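Local coordinates for protein Na-translocating NADH-quinone reductase subunit C NqrC (Shewanella oneidensis, PDB 4XHF) that is the soluble, FMN-binding part of subunit C of a membrane-bound respiratory complex, at residues D87-S101 with K109-K121. Numbering follows the deposited sequence.
Sequences DFDERMAAINPETSS and KIKTRANDARVFK
Glu90, in the first turn of the short helix 90-95, drops its side chain onto the strand that carries Ala117 and Arg118. From CB the chain runs extended past CG, which lies anti to the carbonyl carbon (chi1 -69°), and Glu90 CD comes to rest 4.0 Å from Arg118 CB. The carboxylate then divides its work. Glu90 OE2 takes the backbone N-H of Arg118 at 3.0 Å from N, an almost straight bond that arrives from above the carboxylate plane, and also accepts from a water bound to Asp116 O. Glu90 OE1 makes a long salt bridge, 3.8 Å to Arg118 NH2, with the carboxylate and guanidinium planes turned 63° apart; a second water bridges Glu90 OE1 to Arg118 NE, accepting from NE in the guanidinium plane, and donates to Arg118 O as well. Arg118 NH1 also donates to Val85 O, which together with the water on NE restrains the guanidinium.

Further along, the methyl of Ala114 packs beneath the helix, its CB 4.1 Å from Ala93 CB and 4.2 Å from Ala94 CB. One residue on from Ala93, Thr112 OG1 donates to Ala94 O at 2.7 Å, nearly in line with the carbonyl.

After the type I turn Asn96-Thr99 the chain comes back as a strand. Ser101 and Arg113 form a hydrogen-bonded pair, with Ser101 N to Arg113 O at 2.8 Å and Arg113 N to Ser101 O at 2.7 Å; Asn115 N adds a bond to Thr99 O. Strands 100-101 and 113-123 form a beta hairpin in the antiparallel sheet, and helix 90-95 lies against the same long strand.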
ATOM      1  N   ASP A  87      -1.827  11.987  11.253  1.00 20.89           N
ATOM      2  CA  ASP A  87      -0.580  12.746  11.273  1.00 21.00           C
ATOM      3  C   ASP A  87       0.610  11.870  11.656  1.00 20.72           C
ATOM      4  O   ASP A  87       1.738  12.354  11.761  1.00 25.21           O
ATOM      5  CB  ASP A  87      -0.690  13.925  12.242  1.00 22.14           C
ATOM      6  CG  ASP A  87      -1.627  15.007  11.738  1.00 25.11           C
ATOM      7  OD1 ASP A  87      -1.709  15.201  10.506  1.00 24.38           O
ATOM      8  OD2 ASP A  87      -2.280  15.667  12.572  1.00 28.24           O
ATOM      9  N   PHE A  88       0.357  10.581  11.855  1.00 17.76           N
ATOM     10  CA  PHE A  88       1.412   9.639  12.211  1.00 19.58           C
ATOM     11  C   PHE A  88       2.504   9.616  11.142  1.00 18.44           C
ATOM     12  O   PHE A  88       2.221   9.425   9.960  1.00 18.17           O
ATOM     13  CB  PHE A  88       0.825   8.238  12.408  1.00 18.19           C
ATOM     14  CG  PHE A  88       1.823   7.221  12.882  1.00 18.02           C
ATOM     15  CD1 PHE A  88       2.220   7.182  14.207  1.00 19.75           C
ATOM     16  CD2 PHE A  88       2.356   6.294  12.003  1.00 17.81           C
ATOM     17  CE1 PHE A  88       3.136   6.245  14.644  1.00 19.64           C
ATOM     18  CE2 PHE A  88       3.269   5.354  12.436  1.00 16.96           C
ATOM     19  CZ  PHE A  88       3.659   5.329  13.756  1.00 16.23           C
ATOM     20  N   ASP A  89       3.748   9.832  11.567  1.00 19.93           N
ATOM     21  CA  ASP A  89       4.894   9.845  10.659  1.00 19.71           C
ATOM     22  C   ASP A  89       5.530   8.461  10.570  1.00 18.54           C
ATOM     23  O   ASP A  89       6.261   8.047  11.470  1.00 18.89           O
ATOM     24  CB  ASP A  89       5.931  10.872  11.122  1.00 22.98           C
ATOM     25  CG  ASP A  89       6.979  11.168  10.063  1.00 24.81           C
ATOM     26  OD1 ASP A  89       7.187  10.327   9.163  1.00 24.49           O
ATOM     27  OD2 ASP A  89       7.598  12.250  10.130  1.00 29.10           O
ATOM     28  N   GLU A  90       5.259   7.761   9.472  1.00 19.44           N
ATOM     29  CA  GLU A  90       5.727   6.391   9.299  1.00 19.88           C
ATOM     30  C   GLU A  90       7.195   6.337   8.891  1.00 19.38           C
ATOM     31  O   GLU A  90       7.882   5.349   9.157  1.00 20.18           O
ATOM     32  CB  GLU A  90       4.871   5.666   8.258  1.00 21.79           C
ATOM     33  CG  GLU A  90       3.440   5.402   8.711  1.00 24.04           C
ATOM     34  CD  GLU A  90       2.709   4.418   7.816  1.00 22.36           C
ATOM     35  OE1 GLU A  90       2.273   4.821   6.716  1.00 24.74           O
ATOM     36  OE2 GLU A  90       2.571   3.242   8.214  1.00 14.96           O
ATOM     37  N   ARG A  91       7.674   7.395   8.244  1.00 20.49           N
ATOM     38  CA  ARG A  91       9.081   7.482   7.871  1.00 22.21           C
ATOM     39  C   ARG A  91       9.928   7.545   9.135  1.00 22.14           C
ATOM     40  O   ARG A  91      10.957   6.879   9.245  1.00 23.17           O
ATOM     41  CB  ARG A  91       9.355   8.712   6.999  1.00 23.62           C
ATOM     42  CG  ARG A  91       8.436   8.879   5.798  1.00 24.70           C
ATOM     43  CD  ARG A  91       8.731   7.872   4.697  1.00 27.38           C
ATOM     44  NE  ARG A  91       7.821   8.044   3.563  1.00 28.75           N
ATOM     45  CZ  ARG A  91       8.089   8.752   2.467  1.00 28.11           C
ATOM     46  NH1 ARG A  91       9.256   9.369   2.315  1.00 31.66           N
ATOM     47  NH2 ARG A  91       7.179   8.839   1.508  1.00 24.14           N
ATOM     48  N   MET A  92       9.471   8.351  10.088  1.00 20.00           N
ATOM     49  CA  MET A  92      10.177   8.562  11.344  1.00 20.78           C
ATOM     50  C   MET A  92      10.096   7.328  12.234  1.00 19.97           C
ATOM     51  O   MET A  92      11.072   6.949  12.877  1.00 22.52           O
ATOM     52  CB  MET A  92       9.595   9.776  12.071  1.00 26.13           C
ATOM     53  CG  MET A  92      10.354  10.203  13.318  1.00 32.59           C
ATOM     54  SD  MET A  92       9.466  11.449  14.277  1.00 72.64           S
ATOM     55  CE  MET A  92       9.307  12.773  13.077  1.00 43.07           C
ATOM     56  N   ALA A  93       8.922   6.707  12.267  1.00 20.32           N
ATOM     57  CA  ALA A  93       8.695   5.533  13.100  1.00 20.53           C
ATOM     58  C   ALA A  93       9.577   4.365  12.678  1.00 19.69           C
ATOM     59  O   ALA A  93       9.947   3.527  13.497  1.00 19.58           O
ATOM     60  CB  ALA A  93       7.235   5.129  13.043  1.00 19.73           C
ATOM     61  N   ALA A  94       9.909   4.317  11.393  1.00 21.64           N
ATOM     62  CA  ALA A  94      10.683   3.213  10.839  1.00 21.51           C
ATOM     63  C   ALA A  94      12.160   3.270  11.220  1.00 21.16           C
ATOM     64  O   ALA A  94      12.838   2.243  11.225  1.00 23.47           O
ATOM     65  CB  ALA A  94      10.541   3.195   9.332  1.00 21.48           C
ATOM     66  N   ILE A  95      12.659   4.463  11.538  1.00 21.47           N
ATOM     67  CA  ILE A  95      14.083   4.642  11.820  1.00 24.22           C
ATOM     68  C   ILE A  95      14.385   4.847  13.302  1.00 27.07           C
ATOM     69  O   ILE A  95      15.545   4.783  13.709  1.00 27.57           O
ATOM     70  CB  ILE A  95      14.669   5.839  11.034  1.00 26.02           C
ATOM     71  CG1 ILE A  95      13.784   7.079  11.194  1.00 27.19           C
ATOM     72  CG2 ILE A  95      14.828   5.469   9.568  1.00 25.15           C
ATOM     73  CD1 ILE A  95      14.393   8.344  10.631  1.00 28.74           C
ATOM     74  N   ASN A  96      13.359   5.096  14.110  1.00 28.96           N
ATOM     75  CA  ASN A  96      13.570   5.232  15.547  1.00 32.93           C
ATOM     76  C   ASN A  96      13.860   3.870  16.175  1.00 33.38           C
ATOM     77  O   ASN A  96      13.038   2.958  16.062  1.00 32.33           O
ATOM     78  CB  ASN A  96      12.358   5.871  16.222  1.00 35.96           C
ATOM     79  CG  ASN A  96      12.352   5.646  17.720  1.00 42.89           C
ATOM     80  OD1 ASN A  96      11.519   4.909  18.243  1.00 46.36           O
ATOM     81  ND2 ASN A  96      13.303   6.256  18.413  1.00 45.81           N
ATOM     82  N   PRO A  97      15.031   3.721  16.829  1.00 32.58           N
ATOM     83  CA  PRO A  97      15.418   2.418  17.390  1.00 31.48           C
ATOM     84  C   PRO A  97      14.425   1.838  18.392  1.00 31.66           C
ATOM     85  O   PRO A  97      14.402   0.622  18.586  1.00 31.98           O
ATOM     86  CB  PRO A  97      16.747   2.720  18.093  1.00 31.80           C
ATOM     87  CG  PRO A  97      17.280   3.909  17.417  1.00 31.96           C
ATOM     88  CD  PRO A  97      16.088   4.730  17.034  1.00 32.28           C
ATOM     89  N   GLU A  98      13.627   2.695  19.021  1.00 32.39           N
ATOM     90  CA  GLU A  98      12.708   2.256  20.067  1.00 33.69           C
ATOM     91  C   GLU A  98      11.315   1.932  19.531  1.00 29.37           C
ATOM     92  O   GLU A  98      10.427   1.547  20.293  1.00 31.07           O
ATOM     93  CB  GLU A  98      12.607   3.330  21.152  1.00 38.86           C
ATOM     94  CG  GLU A  98      13.951   3.732  21.743  1.00 44.96           C
ATOM     95  CD  GLU A  98      14.730   2.548  22.290  1.00 49.22           C
ATOM     96  OE1 GLU A  98      14.097   1.599  22.801  1.00 50.03           O
ATOM     97  OE2 GLU A  98      15.976   2.562  22.201  1.00 49.93           O
ATOM     98  N   THR A  99      11.124   2.093  18.225  1.00 21.65           N
ATOM     99  CA  THR A  99       9.851   1.774  17.587  1.00 18.89           C
ATOM    100  C   THR A  99      10.078   1.122  16.228  1.00 17.64           C
ATOM    101  O   THR A  99       9.238   1.224  15.333  1.00 15.68           O
ATOM    102  CB  THR A  99       8.979   3.028  17.396  1.00 23.20           C
ATOM    103  OG1 THR A  99       9.679   3.985  16.593  1.00 24.71           O
ATOM    104  CG2 THR A  99       8.628   3.653  18.737  1.00 26.18           C
ATOM    105  N   SER A 100      11.217   0.453  16.082  1.00 20.97           N
ATOM    106  CA  SER A 100      11.567  -0.200  14.827  1.00 18.71           C
ATOM    107  C   SER A 100      12.463  -1.407  15.067  1.00 19.19           C
ATOM    108  O   SER A 100      12.979  -1.603  16.168  1.00 21.45           O
ATOM    109  CB  SER A 100      12.272   0.779  13.887  1.00 18.96           C
ATOM    110  OG  SER A 100      13.602   1.020  14.313  1.00 22.11           O
ATOM    111  N   SER A 101      12.645  -2.208  14.021  1.00 19.24           N
ATOM    112  CA  SER A 101      13.508  -3.381  14.077  1.00 18.49           C
ATOM    113  C   SER A 101      14.052  -3.694  12.687  1.00 17.30           C
ATOM    114  O   SER A 101      13.596  -3.131  11.693  1.00 15.74           O
ATOM    115  CB  SER A 101      12.751  -4.589  14.633  1.00 17.23           C
ATOM    116  OG  SER A 101      11.808  -5.080  13.697  1.00 16.82           O
ATOM    117  N   LYS A 109      14.553  -4.491   0.825  1.00 13.43           N
ATOM    118  CA  LYS A 109      15.763  -3.715   1.088  1.00 14.15           C
ATOM    119  C   LYS A 109      15.446  -2.404   1.800  1.00 14.96           C
ATOM    120  O   LYS A 109      15.938  -1.344   1.413  1.00 15.19           O
ATOM    121  CB  LYS A 109      16.509  -3.435  -0.220  1.00 17.40           C
ATOM    122  CG  LYS A 109      16.821  -4.687  -1.023  1.00 20.56           C
ATOM    123  CD  LYS A 109      17.364  -4.361  -2.403  1.00 23.12           C
ATOM    124  CE  LYS A 109      17.446  -5.615  -3.262  1.00 28.40           C
ATOM    125  NZ  LYS A 109      17.883  -5.329  -4.656  1.00 33.48           N
ATOM    126  N   ILE A 110      14.621  -2.483   2.841  1.00 15.48           N
ATOM    127  CA  ILE A 110      14.237  -1.302   3.608  1.00 15.20           C
ATOM    128  C   ILE A 110      15.112  -1.133   4.847  1.00 15.86           C
ATOM    129  O   ILE A 110      15.005  -0.129   5.550  1.00 18.32           O
ATOM    130  CB  ILE A 110      12.753  -1.362   4.038  1.00 14.72           C
ATOM    131  CG1 ILE A 110      12.490  -2.572   4.944  1.00 13.60           C
ATOM    132  CG2 ILE A 110      11.859  -1.408   2.806  1.00 14.19           C
ATOM    133  CD1 ILE A 110      11.089  -2.612   5.525  1.00 13.16           C
ATOM    134  N   LYS A 111      15.959  -2.126   5.115  1.00 13.97           N
ATOM    135  CA  LYS A 111      16.959  -2.068   6.187  1.00 16.98           C
ATOM    136  C   LYS A 111      16.354  -2.052   7.591  1.00 16.97           C
ATOM    137  O   LYS A 111      16.818  -2.771   8.475  1.00 20.83           O
ATOM    138  CB  LYS A 111      17.859  -0.841   6.007  1.00 19.88           C
ATOM    139  CG  LYS A 111      18.712  -0.875   4.747  1.00 24.65           C
ATOM    140  CD  LYS A 111      19.888  -1.839   4.873  1.00 33.05           C
ATOM    141  CE  LYS A 111      20.916  -1.353   5.891  1.00 37.95           C
ATOM    142  NZ  LYS A 111      22.151  -2.182   5.888  1.00 40.86           N
ATOM    143  N   THR A 112      15.331  -1.232   7.802  1.00 16.23           N
ATOM    144  CA  THR A 112      14.667  -1.156   9.095  1.00 17.82           C
ATOM    145  C   THR A 112      13.159  -1.073   8.888  1.00 15.68           C
ATOM    146  O   THR A 112      12.695  -0.536   7.883  1.00 17.18           O
ATOM    147  CB  THR A 112      15.168   0.055   9.916  1.00 20.59           C
ATOM    148  OG1 THR A 112      14.529   0.075  11.199  1.00 24.43           O
ATOM    149  CG2 THR A 112      14.891   1.362   9.189  1.00 19.50           C
ATOM    150  N   ARG A 113      12.404  -1.626   9.832  1.00 14.87           N
ATOM    151  CA  ARG A 113      10.948  -1.649   9.744  1.00 13.81           C
ATOM    152  C   ARG A 113      10.310  -1.134  11.028  1.00 12.86           C
ATOM    153  O   ARG A 113      10.692  -1.539  12.123  1.00 14.54           O
ATOM    154  CB  ARG A 113      10.456  -3.068   9.455  1.00 14.24           C
ATOM    155  CG  ARG A 113       9.004  -3.147   9.011  1.00 14.49           C
ATOM    156  CD  ARG A 113       8.358  -4.451   9.446  1.00 13.79           C
ATOM    157  NE  ARG A 113       8.216  -4.525  10.897  1.00 13.91           N
ATOM    158  CZ  ARG A 113       7.773  -5.590  11.558  1.00 14.26           C
ATOM    159  NH1 ARG A 113       7.425  -6.692  10.906  1.00 11.99           N
ATOM    160  NH2 ARG A 113       7.682  -5.554  12.881  1.00 15.32           N
ATOM    161  N   ALA A 114       9.333  -0.244  10.888  1.00 13.89           N
ATOM    162  CA  ALA A 114       8.578   0.244  12.033  1.00 13.30           C
ATOM    163  C   ALA A 114       7.824  -0.904  12.690  1.00 13.99           C
ATOM    164  O   ALA A 114       7.499  -1.894  12.038  1.00 13.14           O
ATOM    165  CB  ALA A 114       7.611   1.336  11.609  1.00 13.62           C
ATOM    166  N   ASN A 115       7.549  -0.772  13.982  1.00 18.11           N
ATOM    167  CA  ASN A 115       6.787  -1.787  14.698  1.00 19.17           C
ATOM    168  C   ASN A 115       5.304  -1.689  14.365  1.00 18.31           C
ATOM    169  O   ASN A 115       4.610  -2.704  14.291  1.00 17.48           O
ATOM    170  CB  ASN A 115       6.994  -1.653  16.207  1.00 21.12           C
ATOM    171  CG  ASN A 115       8.412  -1.983  16.632  1.00 22.34           C
ATOM    172  OD1 ASN A 115       9.124  -2.716  15.946  1.00 21.64           O
ATOM    173  ND2 ASN A 115       8.826  -1.447  17.773  1.00 25.89           N
ATOM    174  N   ASP A 116       4.835  -0.461  14.158  1.00 17.89           N
ATOM    175  CA  ASP A 116       3.432  -0.200  13.846  1.00 17.60           C
ATOM    176  C   ASP A 116       3.267   0.359  12.439  1.00 14.04           C
ATOM    177  O   ASP A 116       4.114   1.108  11.953  1.00 16.94           O
ATOM    178  CB  ASP A 116       2.824   0.784  14.851  1.00 22.21           C
ATOM    179  CG  ASP A 116       2.877   0.275  16.279  1.00 28.30           C
ATOM    180  OD1 ASP A 116       3.024  -0.949  16.475  1.00 30.57           O
ATOM    181  OD2 ASP A 116       2.766   1.104  17.206  1.00 31.31           O
ATOM    182  N   ALA A 117       2.162  -0.006  11.797  1.00 11.92           N
ATOM    183  CA  ALA A 117       1.810   0.521  10.485  1.00 11.83           C
ATOM    184  C   ALA A 117       0.423   1.151  10.529  1.00 10.59           C
ATOM    185  O   ALA A 117      -0.455   0.687  11.256  1.00  9.89           O
ATOM    186  CB  ALA A 117       1.862  -0.578   9.442  1.00 14.07           C
ATOM    187  N   ARG A 118       0.238   2.218   9.759  1.00 11.84           N
ATOM    188  CA  ARG A 118      -1.068   2.848   9.631  1.00 11.29           C
ATOM    189  C   ARG A 118      -1.823   2.221   8.473  1.00 10.36           C
ATOM    190  O   ARG A 118      -1.330   2.203   7.350  1.00 11.02           O
ATOM    191  CB  ARG A 118      -0.934   4.354   9.421  1.00 12.75           C
ATOM    192  CG  ARG A 118      -2.254   5.058   9.139  1.00 13.02           C
ATOM    193  CD  ARG A 118      -2.041   6.546   8.960  1.00 15.84           C
ATOM    194  NE  ARG A 118      -1.067   6.828   7.910  1.00 18.69           N
ATOM    195  CZ  ARG A 118      -0.466   8.000   7.738  1.00 20.27           C
ATOM    196  NH1 ARG A 118      -0.733   9.014   8.548  1.00 22.46           N
ATOM    197  NH2 ARG A 118       0.408   8.157   6.754  1.00 21.15           N
ATOM    198  N   VAL A 119      -3.017   1.713   8.757  1.00 11.83           N
ATOM    199  CA  VAL A 119      -3.851   1.083   7.742  1.00 10.14           C
ATOM    200  C   VAL A 119      -5.227   1.733   7.740  1.00  8.61           C
ATOM    201  O   VAL A 119      -5.579   2.456   8.671  1.00  9.25           O
ATOM    202  CB  VAL A 119      -3.986  -0.437   7.978  1.00  9.93           C
ATOM    203  CG1 VAL A 119      -2.626  -1.104   7.915  1.00  8.00           C
ATOM    204  CG2 VAL A 119      -4.650  -0.725   9.316  1.00 11.93           C
ATOM    205  N   PHE A 120      -5.995   1.472   6.687  1.00  9.09           N
ATOM    206  CA  PHE A 120      -7.309   2.083   6.517  1.00 10.14           C
ATOM    207  C   PHE A 120      -8.360   1.056   6.115  1.00  8.58           C
ATOM    208  O   PHE A 120      -8.218   0.385   5.097  1.00  8.36           O
ATOM    209  CB  PHE A 120      -7.251   3.185   5.461  1.00 10.46           C
ATOM    210  CG  PHE A 120      -6.194   4.215   5.715  1.00  8.49           C
ATOM    211  CD1 PHE A 120      -4.904   4.034   5.243  1.00  8.91           C
ATOM    212  CD2 PHE A 120      -6.492   5.370   6.413  1.00 11.64           C
ATOM    213  CE1 PHE A 120      -3.931   4.985   5.472  1.00  9.73           C
ATOM    214  CE2 PHE A 120      -5.525   6.325   6.646  1.00 11.65           C
ATOM    215  CZ  PHE A 120      -4.242   6.132   6.174  1.00 11.00           C
ATOM    216  N   LYS A 121      -9.411   0.939   6.921  1.00 10.17           N
ATOM    217  CA  LYS A 121     -10.578   0.149   6.549  1.00  9.14           C
ATOM    218  C   LYS A 121     -11.541   1.040   5.779  1.00 10.89           C
ATOM    219  O   LYS A 121     -11.861   2.137   6.231  1.00 11.67           O
ATOM    220  CB  LYS A 121     -11.266  -0.440   7.780  1.00 10.18           C
ATOM    221  CG  LYS A 121     -10.495  -1.559   8.463  1.00 11.08           C
ATOM    222  CD  LYS A 121     -11.254  -2.089   9.669  1.00 14.21           C
ATOM    223  CE  LYS A 121     -10.489  -3.190  10.378  1.00 17.80           C
ATOM    224  NZ  LYS A 121     -11.224  -3.690  11.571  1.00 20.06           N
TER
HETATM  225  O   HOH W   1      -0.313   4.659   6.067  1.00 10.35           O
HETATM  226  O   HOH W   2       4.805   3.116  10.214  1.00 15.31           O
HETATM  227  O   HOH W   3       6.431   2.060  15.024  1.00 16.54           O